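Long-range contacts in peptidoglycan D,D-transpeptidase PbpA (Mycobacterium tuberculosis, PDB 3UPO), which probably cross-links peptidoglycan of the mycobacterial cell wall as a serine D,D-transpeptidase, and is seen here with ring-opened penicillin G bound: residues 218-223 / 253-258; 247-252 / 371-376; 388-393 / 416-421. All blocks are in the same frame, centred on the assembly; numbering follows the deposited sequence.

Contact 1 (218-223 / 253-258); sequences PTIPLP and CNTAFV. With PNM (open form - penicillin g), chain C.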
ATOM      1  N   PRO A 218      10.647  21.017 -22.940  1.00 46.17           N
ATOM      2  CA  PRO A 218       9.234  20.828 -22.560  1.00 46.52           C
ATOM      3  C   PRO A 218       8.617  19.568 -23.148  1.00 46.50           C
ATOM      4  O   PRO A 218       7.614  19.074 -22.623  1.00 46.26           O
ATOM      5  CB  PRO A 218       8.529  22.071 -23.140  1.00 47.35           C
ATOM      6  CG  PRO A 218       9.490  22.647 -24.156  1.00 47.98           C
ATOM      7  CD  PRO A 218      10.866  22.275 -23.679  1.00 46.95           C
ATOM      8  N   THR A 219       9.215  19.073 -24.233  1.00 46.85           N
ATOM      9  CA  THR A 219       8.709  17.906 -24.976  1.00 47.45           C
ATOM     10  C   THR A 219       9.873  16.994 -25.436  1.00 46.70           C
ATOM     11  O   THR A 219      11.001  17.454 -25.614  1.00 46.03           O
ATOM     12  CB  THR A 219       7.801  18.348 -26.175  1.00 48.38           C
ATOM     13  OG1 THR A 219       6.717  19.144 -25.675  1.00 50.56           O
ATOM     14  CG2 THR A 219       7.184  17.155 -26.894  1.00 49.76           C
ATOM     15  N   ILE A 220       9.593  15.698 -25.582  1.00 46.34           N
ATOM     16  CA  ILE A 220      10.580  14.746 -26.092  1.00 46.31           C
ATOM     17  C   ILE A 220       9.912  13.741 -27.028  1.00 47.06           C
ATOM     18  O   ILE A 220       8.855  13.191 -26.693  1.00 47.08           O
ATOM     19  CB  ILE A 220      11.409  14.054 -24.944  1.00 45.35           C
ATOM     20  CG1 ILE A 220      12.636  13.322 -25.514  1.00 46.10           C
ATOM     21  CG2 ILE A 220      10.554  13.128 -24.091  1.00 44.37           C
ATOM     22  CD1 ILE A 220      13.599  12.751 -24.469  1.00 45.24           C
ATOM     23  N   PRO A 221      10.511  13.502 -28.210  1.00 47.88           N
ATOM     24  CA  PRO A 221       9.906  12.485 -29.075  1.00 48.94           C
ATOM     25  C   PRO A 221      10.262  11.073 -28.589  1.00 49.08           C
ATOM     26  O   PRO A 221      11.247  10.903 -27.868  1.00 48.49           O
ATOM     27  CB  PRO A 221      10.506  12.785 -30.459  1.00 49.63           C
ATOM     28  CG  PRO A 221      11.823  13.482 -30.181  1.00 49.15           C
ATOM     29  CD  PRO A 221      11.740  14.089 -28.790  1.00 48.34           C
ATOM     30  N   LEU A 222       9.444  10.082 -28.934  1.00 50.35           N
ATOM     31  CA  LEU A 222       9.722   8.685 -28.563  1.00 51.24           C
ATOM     32  C   LEU A 222      10.335   7.969 -29.770  1.00 52.54           C
ATOM     33  O   LEU A 222       9.843   8.138 -30.879  1.00 53.64           O
ATOM     34  CB  LEU A 222       8.449   7.978 -28.094  1.00 51.15           C
ATOM     35  CG  LEU A 222       7.827   8.448 -26.765  1.00 51.42           C
ATOM     36  CD1 LEU A 222       6.440   7.844 -26.531  1.00 51.18           C
ATOM     37  CD2 LEU A 222       8.734   8.166 -25.570  1.00 51.79           C
ATOM     38  N   PRO A 223      11.426   7.189 -29.572  1.00 53.05           N
ATOM     39  CA  PRO A 223      12.062   6.615 -30.762  1.00 54.28           C
ATOM     40  C   PRO A 223      11.152   5.560 -31.378  1.00 55.04           C
ATOM     41  O   PRO A 223      10.519   4.799 -30.650  1.00 54.97           O
ATOM     42  CB  PRO A 223      13.348   5.966 -30.220  1.00 53.87           C
ATOM     43  CG  PRO A 223      13.467   6.391 -28.802  1.00 52.67           C
ATOM     44  CD  PRO A 223      12.104   6.772 -28.333  1.00 52.36           C
ATOM     45  N   CYS A 253      10.398  16.428 -13.509  1.00 43.57           N
ATOM     46  CA  CYS A 253      10.348  16.777 -14.926  1.00 43.83           C
ATOM     47  C   CYS A 253      10.435  15.530 -15.787  1.00 42.95           C
ATOM     48  O   CYS A 253      11.400  14.771 -15.691  1.00 43.24           O
ATOM     49  CB  CYS A 253      11.503  17.723 -15.295  1.00 45.00           C
ATOM     50  SG  CYS A 253      11.558  19.299 -14.374  1.00 49.16           S
ATOM     51  N   ASN A 254       9.464  15.365 -16.681  1.00 42.30           N
ATOM     52  CA  ASN A 254       9.266  14.105 -17.401  1.00 41.54           C
ATOM     53  C   ASN A 254      10.314  13.759 -18.447  1.00 41.30           C
ATOM     54  O   ASN A 254      10.887  12.670 -18.408  1.00 41.24           O
ATOM     55  CB  ASN A 254       7.878  14.058 -18.046  1.00 41.16           C
ATOM     56  CG  ASN A 254       6.770  13.907 -17.034  1.00 41.15           C
ATOM     57  OD1 ASN A 254       7.015  13.635 -15.860  1.00 41.00           O
ATOM     58  ND2 ASN A 254       5.536  14.106 -17.484  1.00 39.89           N
ATOM     59  N   THR A 255      10.527  14.682 -19.384  1.00 41.18           N
ATOM     60  CA  THR A 255      11.431  14.494 -20.517  1.00 41.05           C
ATOM     61  C   THR A 255      12.846  14.075 -20.092  1.00 41.28           C
ATOM     62  O   THR A 255      13.497  13.281 -20.781  1.00 41.31           O
ATOM     63  CB  THR A 255      11.474  15.759 -21.441  1.00 41.55           C
ATOM     64  OG1 THR A 255      12.065  16.868 -20.736  1.00 40.78           O
ATOM     65  CG2 THR A 255      10.039  16.137 -21.918  1.00 40.92           C
ATOM     66  N   ALA A 256      13.309  14.601 -18.960  1.00 40.84           N
ATOM     67  CA  ALA A 256      14.605  14.217 -18.410  1.00 41.10           C
ATOM     68  C   ALA A 256      14.647  12.728 -18.042  1.00 40.97           C
ATOM     69  O   ALA A 256      15.642  12.042 -18.322  1.00 40.94           O
ATOM     70  CB  ALA A 256      14.947  15.072 -17.194  1.00 40.95           C
ATOM     71  N   PHE A 257      13.568  12.234 -17.428  1.00 40.26           N
ATOM     72  CA  PHE A 257      13.528  10.838 -16.985  1.00 40.08           C
ATOM     73  C   PHE A 257      13.281   9.882 -18.133  1.00 40.06           C
ATOM     74  O   PHE A 257      13.799   8.780 -18.129  1.00 40.33           O
ATOM     75  CB  PHE A 257      12.589  10.639 -15.793  1.00 39.76           C
ATOM     76  CG  PHE A 257      13.192  11.097 -14.505  1.00 39.91           C
ATOM     77  CD1 PHE A 257      13.956  10.223 -13.740  1.00 40.65           C
ATOM     78  CD2 PHE A 257      13.062  12.419 -14.090  1.00 40.18           C
ATOM     79  CE1 PHE A 257      14.568  10.650 -12.555  1.00 41.12           C
ATOM     80  CE2 PHE A 257      13.662  12.849 -12.906  1.00 41.18           C
ATOM     81  CZ  PHE A 257      14.424  11.951 -12.141  1.00 40.46           C
ATOM     82  N   VAL A 258      12.549  10.339 -19.142  1.00 40.53           N
ATOM     83  CA  VAL A 258      12.422   9.614 -20.408  1.00 40.91           C
ATOM     84  C   VAL A 258      13.797   9.414 -21.053  1.00 41.80           C
ATOM     85  O   VAL A 258      14.181   8.292 -21.388  1.00 42.04           O
ATOM     86  CB  VAL A 258      11.470  10.359 -21.374  1.00 41.27           C
ATOM     87  CG1 VAL A 258      11.509   9.755 -22.791  1.00 41.45           C
ATOM     88  CG2 VAL A 258      10.050  10.387 -20.810  1.00 39.55           C
TER
HETATM   89  O8  PNM C 800       3.646  11.341 -12.195  1.00 42.56           O
HETATM   90  C7  PNM C 800       4.571  11.784 -12.883  1.00 47.10           C
HETATM   91  N4  PNM C 800       4.937  13.931 -11.801  1.00 44.66           N
HETATM   92  C3  PNM C 800       3.781  14.490 -11.143  1.00 45.87           C
HETATM   93  C11 PNM C 800       3.943  14.447  -9.659  1.00 46.21           C
HETATM   94  O13 PNM C 800       2.912  14.330  -8.963  1.00 46.24           O
HETATM   95  O12 PNM C 800       5.103  14.515  -9.188  1.00 44.94           O
HETATM   96  C2  PNM C 800       3.583  15.891 -11.759  1.00 47.35           C
HETATM   97  C10 PNM C 800       2.122  16.324 -11.731  1.00 45.33           C
HETATM   98  C9  PNM C 800       4.434  16.972 -11.096  1.00 46.61           C
HETATM   99  S1  PNM C 800       4.070  15.683 -13.447  1.00 48.33           S
HETATM  100  C5  PNM C 800       4.952  14.151 -13.227  1.00 47.26           C
HETATM  101  C6  PNM C 800       4.350  12.900 -13.888  1.00 47.37           C
HETATM  102  N14 PNM C 800       2.928  12.961 -14.162  1.00 49.76           N
HETATM  103  C15 PNM C 800       2.307  13.682 -15.262  1.00 52.21           C
HETATM  104  O16 PNM C 800       3.204  13.738 -16.354  1.00 49.32           O
HETATM  105  C17 PNM C 800       0.944  13.062 -15.633  1.00 55.27           C
HETATM  106  C18 PNM C 800       0.982  12.489 -17.030  1.00 58.53           C
HETATM  107  C19 PNM C 800       0.492  13.245 -18.100  1.00 58.65           C
HETATM  108  C20 PNM C 800       0.551  12.702 -19.394  1.00 60.48           C
HETATM  109  C21 PNM C 800       1.091  11.428 -19.625  1.00 58.98           C
HETATM  110  C22 PNM C 800       1.582  10.678 -18.551  1.00 60.28           C
HETATM  111  C23 PNM C 800       1.523  11.208 -17.253  1.00 59.12           C

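Contact 2 (247-252 / 371-376); sequences EAFVKS and TELMVG. With PNM (open form - penicillin g), chain C.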
ATOM      1  N   GLU A 247      17.885  17.910  -9.938  1.00 44.24           N
ATOM      2  CA  GLU A 247      16.913  18.968 -10.150  1.00 44.58           C
ATOM      3  C   GLU A 247      15.699  18.430 -10.911  1.00 42.99           C
ATOM      4  O   GLU A 247      14.572  18.802 -10.627  1.00 42.36           O
ATOM      5  CB  GLU A 247      17.549  20.147 -10.894  1.00 44.81           C
ATOM      6  CG  GLU A 247      16.859  21.462 -10.645  1.00 46.59           C
ATOM      7  CD  GLU A 247      17.300  22.586 -11.602  1.00 47.55           C
ATOM      8  OE1 GLU A 247      18.415  22.545 -12.159  1.00 49.24           O
ATOM      9  OE2 GLU A 247      16.506  23.515 -11.806  1.00 50.48           O
ATOM     10  N   ALA A 248      15.946  17.566 -11.890  1.00 42.50           N
ATOM     11  CA  ALA A 248      14.871  16.895 -12.588  1.00 41.87           C
ATOM     12  C   ALA A 248      14.006  16.077 -11.617  1.00 41.43           C
ATOM     13  O   ALA A 248      12.787  16.087 -11.726  1.00 40.97           O
ATOM     14  CB  ALA A 248      15.423  16.021 -13.691  1.00 41.78           C
ATOM     15  N   PHE A 249      14.648  15.381 -10.670  1.00 41.65           N
ATOM     16  CA  PHE A 249      13.951  14.505  -9.718  1.00 41.28           C
ATOM     17  C   PHE A 249      13.073  15.301  -8.746  1.00 41.36           C
ATOM     18  O   PHE A 249      11.920  14.952  -8.536  1.00 41.22           O
ATOM     19  CB  PHE A 249      14.941  13.609  -8.957  1.00 40.95           C
ATOM     20  CG  PHE A 249      14.291  12.674  -7.954  1.00 41.23           C
ATOM     21  CD1 PHE A 249      14.149  11.315  -8.237  1.00 41.22           C
ATOM     22  CD2 PHE A 249      13.822  13.152  -6.722  1.00 41.27           C
ATOM     23  CE1 PHE A 249      13.556  10.448  -7.311  1.00 40.91           C
ATOM     24  CE2 PHE A 249      13.215  12.301  -5.803  1.00 40.37           C
ATOM     25  CZ  PHE A 249      13.097  10.939  -6.093  1.00 40.68           C
ATOM     26  N   VAL A 250      13.617  16.363  -8.157  1.00 41.86           N
ATOM     27  CA  VAL A 250      12.860  17.122  -7.160  1.00 41.86           C
ATOM     28  C   VAL A 250      11.704  17.928  -7.772  1.00 42.27           C
ATOM     29  O   VAL A 250      10.680  18.128  -7.116  1.00 41.45           O
ATOM     30  CB  VAL A 250      13.766  17.958  -6.214  1.00 42.25           C
ATOM     31  CG1 VAL A 250      14.841  17.065  -5.621  1.00 41.94           C
ATOM     32  CG2 VAL A 250      14.377  19.180  -6.926  1.00 42.71           C
ATOM     33  N   LYS A 251      11.870  18.359  -9.029  1.00 42.76           N
ATOM     34  CA  LYS A 251      10.802  19.031  -9.766  1.00 43.71           C
ATOM     35  C   LYS A 251       9.870  18.047 -10.495  1.00 43.66           C
ATOM     36  O   LYS A 251       8.764  18.424 -10.904  1.00 43.70           O
ATOM     37  CB  LYS A 251      11.372  20.078 -10.728  1.00 44.19           C
ATOM     38  CG  LYS A 251      12.115  21.199 -10.005  1.00 45.76           C
ATOM     39  CD  LYS A 251      12.204  22.481 -10.824  1.00 49.75           C
ATOM     40  CE  LYS A 251      13.465  22.565 -11.641  1.00 50.32           C
ATOM     41  NZ  LYS A 251      13.890  23.996 -11.798  1.00 51.62           N
ATOM     42  N   SER A 252      10.317  16.794 -10.622  1.00 43.44           N
ATOM     43  CA  SER A 252       9.594  15.731 -11.332  1.00 43.40           C
ATOM     44  C   SER A 252       9.320  16.100 -12.790  1.00 43.89           C
ATOM     45  O   SER A 252       8.151  16.067 -13.243  1.00 44.07           O
ATOM     46  CB  SER A 252       8.279  15.330 -10.611  1.00 42.81           C
ATOM     47  OG  SER A 252       7.875  14.024 -11.003  1.00 41.79           O
ATOM     48  N   THR A 371      17.406   8.720  -0.618  1.00 42.63           N
ATOM     49  CA  THR A 371      16.934   9.469   0.548  1.00 43.42           C
ATOM     50  C   THR A 371      17.156  10.999   0.394  1.00 44.59           C
ATOM     51  O   THR A 371      16.243  11.777   0.691  1.00 44.59           O
ATOM     52  CB  THR A 371      17.604   8.960   1.840  1.00 43.98           C
ATOM     53  OG1 THR A 371      17.320   7.570   2.006  1.00 42.25           O
ATOM     54  CG2 THR A 371      17.119   9.740   3.084  1.00 44.04           C
ATOM     55  N   GLU A 372      18.346  11.405  -0.075  1.00 45.31           N
ATOM     56  CA  GLU A 372      18.686  12.814  -0.304  1.00 46.66           C
ATOM     57  C   GLU A 372      17.744  13.408  -1.333  1.00 44.79           C
ATOM     58  O   GLU A 372      17.137  14.444  -1.109  1.00 44.41           O
ATOM     59  CB  GLU A 372      20.130  12.970  -0.822  1.00 47.29           C
ATOM     60  CG  GLU A 372      21.242  12.658   0.170  1.00 50.62           C
ATOM     61  CD  GLU A 372      22.638  12.492  -0.493  1.00 52.56           C
ATOM     62  OE1 GLU A 372      22.929  13.181  -1.509  1.00 57.03           O
ATOM     63  OE2 GLU A 372      23.451  11.671   0.017  1.00 57.51           O
ATOM     64  N   LEU A 373      17.630  12.729  -2.469  1.00 43.66           N
ATOM     65  CA  LEU A 373      16.763  13.172  -3.548  1.00 43.24           C
ATOM     66  C   LEU A 373      15.306  13.306  -3.105  1.00 42.77           C
ATOM     67  O   LEU A 373      14.622  14.258  -3.507  1.00 43.59           O
ATOM     68  CB  LEU A 373      16.854  12.206  -4.729  1.00 42.73           C
ATOM     69  CG  LEU A 373      18.144  12.319  -5.536  1.00 44.57           C
ATOM     70  CD1 LEU A 373      18.291  11.158  -6.507  1.00 44.87           C
ATOM     71  CD2 LEU A 373      18.174  13.648  -6.277  1.00 44.22           C
ATOM     72  N   MET A 374      14.856  12.359  -2.274  1.00 41.18           N
ATOM     73  CA  MET A 374      13.501  12.319  -1.790  1.00 40.03           C
ATOM     74  C   MET A 374      13.167  13.435  -0.806  1.00 40.71           C
ATOM     75  O   MET A 374      12.082  14.022  -0.886  1.00 40.60           O
ATOM     76  CB  MET A 374      13.160  10.931  -1.238  1.00 39.16           C
ATOM     77  CG  MET A 374      12.863   9.942  -2.373  1.00 39.12           C
ATOM     78  SD  MET A 374      12.532   8.224  -1.926  1.00 39.01           S
ATOM     79  CE  MET A 374      10.818   8.311  -1.382  1.00 35.73           C
ATOM     80  N   VAL A 375      14.094  13.735   0.106  1.00 41.35           N
ATOM     81  CA  VAL A 375      13.957  14.906   0.978  1.00 41.95           C
ATOM     82  C   VAL A 375      13.776  16.197   0.148  1.00 42.33           C
ATOM     83  O   VAL A 375      12.925  17.037   0.465  1.00 42.18           O
ATOM     84  CB  VAL A 375      15.165  15.034   1.956  1.00 43.11           C
ATOM     85  CG1 VAL A 375      15.219  16.416   2.628  1.00 42.45           C
ATOM     86  CG2 VAL A 375      15.103  13.930   3.007  1.00 42.50           C
ATOM     87  N   GLY A 376      14.566  16.329  -0.919  1.00 42.26           N
ATOM     88  CA  GLY A 376      14.481  17.471  -1.832  1.00 42.54           C
ATOM     89  C   GLY A 376      13.140  17.559  -2.546  1.00 42.02           C
ATOM     90  O   GLY A 376      12.588  18.633  -2.690  1.00 42.37           O
TER
HETATM   91  O8  PNM C 800       3.646  11.341 -12.195  1.00 42.56           O
HETATM   92  C7  PNM C 800       4.571  11.784 -12.883  1.00 47.10           C
HETATM   93  N4  PNM C 800       4.937  13.931 -11.801  1.00 44.66           N
HETATM   94  C3  PNM C 800       3.781  14.490 -11.143  1.00 45.87           C
HETATM   95  C11 PNM C 800       3.943  14.447  -9.659  1.00 46.21           C
HETATM   96  O13 PNM C 800       2.912  14.330  -8.963  1.00 46.24           O
HETATM   97  O12 PNM C 800       5.103  14.515  -9.188  1.00 44.94           O
HETATM   98  C2  PNM C 800       3.583  15.891 -11.759  1.00 47.35           C
HETATM   99  C10 PNM C 800       2.122  16.324 -11.731  1.00 45.33           C
HETATM  100  C9  PNM C 800       4.434  16.972 -11.096  1.00 46.61           C
HETATM  101  S1  PNM C 800       4.070  15.683 -13.447  1.00 48.33           S
HETATM  102  C5  PNM C 800       4.952  14.151 -13.227  1.00 47.26           C
HETATM  103  C6  PNM C 800       4.350  12.900 -13.888  1.00 47.37           C
HETATM  104  N14 PNM C 800       2.928  12.961 -14.162  1.00 49.76           N
HETATM  105  C15 PNM C 800       2.307  13.682 -15.262  1.00 52.21           C
HETATM  106  O16 PNM C 800       3.204  13.738 -16.354  1.00 49.32           O
HETATM  107  C17 PNM C 800       0.944  13.062 -15.633  1.00 55.27           C
HETATM  108  C18 PNM C 800       0.982  12.489 -17.030  1.00 58.53           C
HETATM  109  C19 PNM C 800       0.492  13.245 -18.100  1.00 58.65           C
HETATM  110  C20 PNM C 800       0.551  12.702 -19.394  1.00 60.48           C
HETATM  111  C21 PNM C 800       1.091  11.428 -19.625  1.00 58.98           C
HETATM  112  C22 PNM C 800       1.582  10.678 -18.551  1.00 60.28           C
HETATM  113  C23 PNM C 800       1.523  11.208 -17.253  1.00 59.12           C

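Contact 3 (388-393 / 416-421); sequences PGVQIA and AFAPAQ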
ATOM      1  N   PRO A 388       5.867  20.423  11.619  1.00 64.21           N
ATOM      2  CA  PRO A 388       7.007  21.186  12.169  1.00 65.40           C
ATOM      3  C   PRO A 388       8.058  20.293  12.852  1.00 65.17           C
ATOM      4  O   PRO A 388       7.714  19.446  13.690  1.00 65.02           O
ATOM      5  CB  PRO A 388       6.341  22.113  13.195  1.00 66.89           C
ATOM      6  CG  PRO A 388       4.967  22.352  12.633  1.00 66.76           C
ATOM      7  CD  PRO A 388       4.570  21.041  11.973  1.00 64.69           C
ATOM      8  N   GLY A 389       9.321  20.465  12.460  1.00 64.84           N
ATOM      9  CA  GLY A 389      10.431  19.677  13.016  1.00 63.83           C
ATOM     10  C   GLY A 389      10.486  18.192  12.662  1.00 61.66           C
ATOM     11  O   GLY A 389      11.207  17.424  13.315  1.00 62.31           O
ATOM     12  N   VAL A 390       9.724  17.764  11.655  1.00 58.61           N
ATOM     13  CA  VAL A 390       9.874  16.403  11.130  1.00 55.69           C
ATOM     14  C   VAL A 390      10.259  16.447   9.650  1.00 53.71           C
ATOM     15  O   VAL A 390       9.495  16.934   8.814  1.00 52.83           O
ATOM     16  CB  VAL A 390       8.602  15.535  11.326  1.00 55.01           C
ATOM     17  CG1 VAL A 390       8.768  14.192  10.653  1.00 53.18           C
ATOM     18  CG2 VAL A 390       8.294  15.337  12.811  1.00 56.44           C
ATOM     19  N   GLN A 391      11.451  15.941   9.348  1.00 52.29           N
ATOM     20  CA  GLN A 391      11.955  15.860   7.982  1.00 50.69           C
ATOM     21  C   GLN A 391      11.403  14.624   7.265  1.00 48.33           C
ATOM     22  O   GLN A 391      11.655  13.491   7.687  1.00 47.69           O
ATOM     23  CB  GLN A 391      13.483  15.808   8.007  1.00 51.61           C
ATOM     24  CG  GLN A 391      14.170  15.902   6.650  1.00 51.24           C
ATOM     25  CD  GLN A 391      15.688  15.904   6.801  1.00 52.88           C
ATOM     26  OE1 GLN A 391      16.278  14.917   7.253  1.00 54.77           O
ATOM     27  NE2 GLN A 391      16.326  17.022   6.437  1.00 53.88           N
ATOM     28  N   ILE A 392      10.661  14.859   6.180  1.00 46.23           N
ATOM     29  CA  ILE A 392      10.056  13.791   5.386  1.00 43.56           C
ATOM     30  C   ILE A 392      10.777  13.626   4.057  1.00 42.77           C
ATOM     31  O   ILE A 392      11.159  14.618   3.439  1.00 42.99           O
ATOM     32  CB  ILE A 392       8.538  14.065   5.122  1.00 43.13           C
ATOM     33  CG1 ILE A 392       7.758  14.083   6.449  1.00 43.27           C
ATOM     34  CG2 ILE A 392       7.960  13.050   4.113  1.00 39.97           C
ATOM     35  CD1 ILE A 392       6.326  14.607   6.346  1.00 42.36           C
ATOM     36  N   ALA A 393      10.954  12.374   3.624  1.00 41.45           N
ATOM     37  CA  ALA A 393      11.443  12.056   2.278  1.00 40.43           C
ATOM     38  C   ALA A 393      10.291  11.470   1.522  1.00 39.57           C
ATOM     39  O   ALA A 393       9.599  10.603   2.053  1.00 39.40           O
ATOM     40  CB  ALA A 393      12.565  11.048   2.333  1.00 40.81           C
ATOM     41  N   ALA A 416       6.402   7.894   0.796  1.00 36.25           N
ATOM     42  CA  ALA A 416       7.216   8.688   1.703  1.00 36.56           C
ATOM     43  C   ALA A 416       7.723   7.906   2.920  1.00 37.10           C
ATOM     44  O   ALA A 416       7.206   6.837   3.260  1.00 36.65           O
ATOM     45  CB  ALA A 416       6.421   9.925   2.173  1.00 36.86           C
ATOM     46  N   PHE A 417       8.726   8.465   3.591  1.00 37.74           N
ATOM     47  CA  PHE A 417       9.183   7.921   4.868  1.00 38.18           C
ATOM     48  C   PHE A 417       9.744   9.019   5.782  1.00 39.18           C
ATOM     49  O   PHE A 417      10.136  10.082   5.305  1.00 39.70           O
ATOM     50  CB  PHE A 417      10.155   6.742   4.662  1.00 37.59           C
ATOM     51  CG  PHE A 417      11.471   7.115   3.999  1.00 36.15           C
ATOM     52  CD1 PHE A 417      12.541   7.583   4.764  1.00 33.75           C
ATOM     53  CD2 PHE A 417      11.644   6.946   2.619  1.00 33.45           C
ATOM     54  CE1 PHE A 417      13.778   7.904   4.158  1.00 36.27           C
ATOM     55  CE2 PHE A 417      12.868   7.262   2.003  1.00 35.61           C
ATOM     56  CZ  PHE A 417      13.936   7.739   2.769  1.00 35.27           C
ATOM     57  N   ALA A 418       9.763   8.756   7.089  1.00 40.28           N
ATOM     58  CA  ALA A 418      10.066   9.778   8.089  1.00 41.77           C
ATOM     59  C   ALA A 418      10.369   9.175   9.467  1.00 42.85           C
ATOM     60  O   ALA A 418       9.929   8.055   9.754  1.00 42.82           O
ATOM     61  CB  ALA A 418       8.889  10.753   8.210  1.00 42.04           C
ATOM     62  N   PRO A 419      11.156   9.888  10.306  1.00 43.90           N
ATOM     63  CA  PRO A 419      12.036  11.022   9.945  1.00 44.80           C
ATOM     64  C   PRO A 419      13.084  10.531   8.941  1.00 45.22           C
ATOM     65  O   PRO A 419      13.573   9.409   9.084  1.00 45.99           O
ATOM     66  CB  PRO A 419      12.719  11.379  11.266  1.00 45.78           C
ATOM     67  CG  PRO A 419      11.831  10.837  12.334  1.00 46.00           C
ATOM     68  CD  PRO A 419      11.207   9.591  11.750  1.00 44.99           C
ATOM     69  N   ALA A 420      13.413  11.332   7.931  1.00 45.06           N
ATOM     70  CA  ALA A 420      14.310  10.885   6.857  1.00 45.50           C
ATOM     71  C   ALA A 420      15.649  10.324   7.320  1.00 46.68           C
ATOM     72  O   ALA A 420      16.267   9.520   6.614  1.00 46.08           O
ATOM     73  CB  ALA A 420      14.537  11.998   5.839  1.00 45.31           C
ATOM     74  N   GLN A 421      16.092  10.740   8.503  1.00 49.04           N
ATOM     75  CA  GLN A 421      17.446  10.410   8.978  1.00 51.20           C
ATOM     76  C   GLN A 421      17.467   9.082   9.698  1.00 50.86           C
ATOM     77  O   GLN A 421      18.464   8.355   9.635  1.00 51.76           O
ATOM     78  CB  GLN A 421      17.972  11.473   9.937  1.00 53.27           C
ATOM     79  CG  GLN A 421      17.935  12.874   9.415  1.00 56.54           C
ATOM     80  CD  GLN A 421      19.138  13.196   8.562  1.00 60.86           C
ATOM     81  OE1 GLN A 421      19.173  12.849   7.371  1.00 61.94           O
ATOM     82  NE2 GLN A 421      20.131  13.871   9.157  1.00 60.49           N
TER

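Contact 1 (218-223 / 253-258)
The helix that carries the asparagine of an apparent SxN motif, S252-C253-N254 of the penicillin-binding transpeptidase fold, is covered on one flank by I220, which packs over T255 and V258. I220 lies on strand 219-221, half of a small two-stranded sheet with strand 228-230, and the strand runs at 29° to the first turn of helix 254-264, about 8.0 Å from its axis. Side-chain packing here is apolar, apart from the T255 methyl lying against the strand backbone, and no hydrogen bond crosses it. I220 and V258 meet tip to tip, I220 CG2 lying 3.7 Å from V258 CG1. The same I220 CG2 is 3.7 Å from T255 CG2, although these two side chains slide past one another in opposite directions.

With OG1 set between the backbone N and the carbonyl carbon (chi1 66°), T255 has its methyl CG2 anti to the carbonyl carbon and against the strand backbone, 3.6 Å from T219 C, while OG1 bonds to the carbonyl of A217. L222 CD2 stands 4.2 Å from V258 CG1. The helix start is also held by N231, whose side chain accepts from T255 N, and by the C253-C237 disulfide. N254 serves the ligand side, with OD1 accepting from K196 and ND2 shared between E230 O and penicillin. That last bond, N254 ND2 to PNM O16, measures 2.6 Å with an N-H...O angle of 158°.

Contact 2 (247-252 / 371-376)
V250 and G376 bring two helices together, their CA atoms only 5.6 Å apart. The segments of helix 245-251 and helix 364-380 cross at -48°, with axes 8.7 Å apart at the closest point, so packing falls on a few residues near the crossing. Just beyond it the first helix ends in a Schellman motif: S252 has positive phi, its N makes a weak bond to F249 O, and C253 N reaches back to A248 O.

F249 is the main side chain. With CG anti to the backbone N (chi1 -180°), its ring reaches over to the second helix, and L373 CB sits over one face, 3.9 Å from the ring centroid, as a CH-pi contact. F249 CE2 comes to 3.3 Å from L373 O, and CZ is 3.9 Å from M374 CG, which approaches obliquely. V250 CG1 rests on backbone, 3.5 Å from G376 C and equally near L373 O; glycine's bare main chain is the surface it meets.

Polar groups lie elsewhere. K251 NZ forms a salt bridge with E247 OE2 (2.7 Å), one turn along the same helix and away from the crossing. With no hydrogen bond between these segments, the crossing rests on van der Waals packing, part of it against the L373 carbonyl. The same short segment thus joins this packing face to a polar end, where S252 OG accepts from PNM N4 at 3.0 Å and also bonds to K196 and K395.

Contact 3 (388-393 / 416-421)
Backbone hydrogen bonds come first: A393 and F417 form an antiparallel hydrogen-bonded pair where strand 393-399, at the edge of the five-stranded sheet of the transpeptidase fold, begins beside the end of strand 411-418. A393 N gives to F417 O at 3.0 Å and 172°, and F417 N returns the bond to A393 O at 2.8 Å. Past this pair the chain turns at a cis peptide before P419, and A420 N swings back to donate to Q391 O at 2.8 Å, tilted out of the carbonyl plane.

Apolar contacts separate onto two sides. On one, A393 CB lies over a face of the F417 ring, 3.8 Å from its centroid, as a CH-pi contact; chi1 of 65° sets the ring across from A393, where helix 364-380 packs on both. On the other, I392 CG1 touches A418 CB at 3.9 Å and I392 CG2 touches A416 CB at 4.0 Å, a layer on which helix 442-458 rests.

Two glutamines also meet, crossing with their amide planes 84° apart, Q391 OE1 reaching Q421 CG at 3.4 Å.

The paired A393-F417 bonds set the register at the start of the edge strand, which soon supplies K395 and T396, partners of S252 and of penicillin respectively; A420 N to Q391 O ties the turn to it. The small alanine side chains probably allow helices 364-380 and 442-458 to pack close on the two sides.

Read from the N terminus, segment 218-223 comes first and contact 1 closes a loop of 29 residues when the chain reaches 253-258. Before that happens, contact 2 has opened at 247-252, so the two cross; it closes only after 118 residues, at 371-376. The helices of 247-252 and 253-258 are consecutive and touch directly, as in the packing of A256 on A248. Contact 3 follows in series, spanning the 22 residues between 388-393 and 416-421. It meets contact 2 through helix 364-380, where M374 lies on A393 and V375 on A420. Contacts 1 and 3 never touch: helices 254-264, 245-251 and 364-380 connect, in that order, the small two-stranded sheet to the five-stranded sheet.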